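Local atomic coordinates of methyltransferase FkbM (PDB entry 2PY6), a protein that probably acts as a methyltransferase of the FkbM family, with its substrate not established. Residues A65-V70 with F150-N155. Residues are numbered along the deposited sequence; the frame is centred on the assembly and turned at random.
Sequences AHLMNV and FGLQGN
V70 and L67 meet L152 and N155 where the C-terminal end of helix 64-68 faces a type II beta turn, L152 to N155. Both belong to the N-terminal alpha/beta part of the chain, around the sheet containing strand 54-58. The turn lies in the loop after helix 143-149. It is closed by a backbone hydrogen bond from N155 N to L152 O (3.0 Å).

The two branches of L152 divide the work. CD1 meets CD1 of L67 at 3.8 Å, methyl to methyl, and the two leucine side chains cross at about a right angle. CD2 meets CG2 of V70 at 3.9 Å. With CG of L67 anti to the backbone N (chi1 169°), and chi2 at 62°, CD1 is the branch that reaches L152. L67 also packs on L55 and I57 of strand 54-58, so L152 joins an apolar layer built on the sheet. Both leucines are buried.

V70 follows the helix and directs its CB at the turn. Its CG2 touches both L152 and N155, lying 3.8 Å from CB of N155. The N155 side chain crosses that of V70 at a slant and meets it with CB. Beyond V70, N155 pairs with R71 through the backbone and touches H72 with its side chain. G154 N, within the turn, donates a hydrogen bond to OD2 of D161.

The N155 carbonyl also faces V70. Its O receives a CA-H...O contact from V70 CA at 3.6 Å, and V70 CG2 approaches the same oxygen to 3.2 Å.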
loop_
_atom_site.group_PDB
_atom_site.type_symbol
_atom_site.label_atom_id
_atom_site.label_comp_id
_atom_site.label_asym_id
_atom_site.label_seq_id
_atom_site.Cartn_x
_atom_site.Cartn_y
_atom_site.Cartn_z
ATOM N N ALA A 65 16.793 3.173 -17.762
ATOM C CA ALA A 65 16.115 3.969 -18.777
ATOM C C ALA A 65 17.117 4.890 -19.438
ATOM O O ALA A 65 16.954 5.208 -20.612
ATOM C CB ALA A 65 14.966 4.787 -18.163
ATOM N N HIS A 66 18.146 5.300 -18.684
ATOM C CA HIS A 66 19.193 6.159 -19.228
ATOM C C HIS A 66 20.079 5.427 -20.243
ATOM O O HIS A 66 20.589 6.065 -21.166
ATOM C CB HIS A 66 20.053 6.783 -18.131
ATOM C CG HIS A 66 19.318 7.738 -17.241
ATOM N ND1 HIS A 66 18.800 8.932 -17.698
ATOM C CD2 HIS A 66 19.075 7.706 -15.908
ATOM C CE1 HIS A 66 18.243 9.581 -16.690
ATOM N NE2 HIS A 66 18.397 8.860 -15.591
ATOM N N LEU A 67 20.280 4.115 -20.074
ATOM C CA LEU A 67 21.050 3.322 -21.047
ATOM C C LEU A 67 20.228 3.023 -22.311
ATOM O O LEU A 67 20.767 3.025 -23.432
ATOM C CB LEU A 67 21.546 1.993 -20.444
ATOM C CG LEU A 67 22.139 0.984 -21.466
ATOM C CD1 LEU A 67 23.385 1.563 -22.179
ATOM C CD2 LEU A 67 22.453 -0.372 -20.868
HETATM N N MSE A 68 18.939 2.723 -22.125
HETATM C CA MSE A 68 18.022 2.415 -23.243
HETATM C C MSE A 68 17.648 3.647 -24.118
HETATM O O MSE A 68 17.508 3.516 -25.343
HETATM C CB MSE A 68 16.766 1.678 -22.729
HETATM C CG MSE A 68 17.102 0.373 -21.964
HETATM SE SE MSE A 68 18.348 -0.867 -22.889
HETATM C CE MSE A 68 17.272 -1.309 -24.429
ATOM N N ASN A 69 17.521 4.829 -23.498
ATOM C CA ASN A 69 17.234 6.076 -24.234
ATOM C C ASN A 69 18.476 6.730 -24.852
ATOM O O ASN A 69 18.358 7.759 -25.523
ATOM C CB ASN A 69 16.531 7.097 -23.316
ATOM C CG ASN A 69 15.141 6.652 -22.889
ATOM O OD1 ASN A 69 14.457 5.923 -23.610
ATOM N ND2 ASN A 69 14.706 7.119 -21.725
ATOM N N VAL A 70 19.648 6.128 -24.620
ATOM C CA VAL A 70 20.948 6.622 -25.096
ATOM C C VAL A 70 20.899 6.998 -26.569
ATOM O O VAL A 70 20.316 6.270 -27.388
ATOM C CB VAL A 70 22.100 5.576 -24.852
ATOM C CG1 VAL A 70 22.056 4.422 -25.878
ATOM C CG2 VAL A 70 23.445 6.233 -24.887
ATOM N N PHE A 150 31.604 1.590 -21.552
ATOM C CA PHE A 150 31.076 1.539 -22.906
ATOM C C PHE A 150 31.248 2.829 -23.685
ATOM O O PHE A 150 30.747 2.917 -24.779
ATOM C CB PHE A 150 29.594 1.117 -22.855
ATOM C CG PHE A 150 29.404 -0.326 -22.453
ATOM C CD1 PHE A 150 29.854 -1.335 -23.281
ATOM C CD2 PHE A 150 28.825 -0.664 -21.238
ATOM C CE1 PHE A 150 29.711 -2.659 -22.931
ATOM C CE2 PHE A 150 28.699 -1.987 -20.867
ATOM C CZ PHE A 150 29.140 -2.982 -21.715
ATOM N N GLY A 151 31.971 3.800 -23.127
ATOM C CA GLY A 151 32.258 5.078 -23.769
ATOM C C GLY A 151 31.015 5.872 -24.130
ATOM O O GLY A 151 30.882 6.341 -25.265
ATOM N N LEU A 152 30.088 6.007 -23.184
ATOM C CA LEU A 152 28.820 6.706 -23.439
ATOM C C LEU A 152 28.821 8.166 -22.985
ATOM O O LEU A 152 27.777 8.805 -22.949
ATOM C CB LEU A 152 27.676 5.943 -22.773
ATOM C CG LEU A 152 27.409 4.523 -23.288
ATOM C CD1 LEU A 152 26.389 3.824 -22.404
ATOM C CD2 LEU A 152 26.960 4.557 -24.736
ATOM N N GLN A 153 29.984 8.700 -22.640
ATOM C CA GLN A 153 30.090 10.095 -22.240
ATOM C C GLN A 153 29.549 10.987 -23.371
ATOM O O GLN A 153 29.905 10.790 -24.550
ATOM C CB GLN A 153 31.533 10.453 -21.940
ATOM C CG GLN A 153 32.163 9.726 -20.760
ATOM C CD GLN A 153 32.882 8.425 -21.080
ATOM O OE1 GLN A 153 32.747 7.875 -22.167
ATOM N NE2 GLN A 153 33.684 7.947 -20.130
ATOM N N GLY A 154 28.664 11.924 -23.025
ATOM C CA GLY A 154 28.003 12.793 -23.997
ATOM C C GLY A 154 26.716 12.263 -24.629
ATOM O O GLY A 154 25.946 13.031 -25.216
ATOM N N ASN A 155 26.470 10.957 -24.532
ATOM C CA ASN A 155 25.258 10.333 -25.102
ATOM C C ASN A 155 24.205 9.958 -24.065
ATOM O O ASN A 155 23.184 9.342 -24.399
ATOM C CB ASN A 155 25.645 9.127 -25.955
ATOM C CG ASN A 155 26.426 9.537 -27.162
ATOM O OD1 ASN A 155 27.643 9.372 -27.205
ATOM N ND2 ASN A 155 25.746 10.179 -28.115
#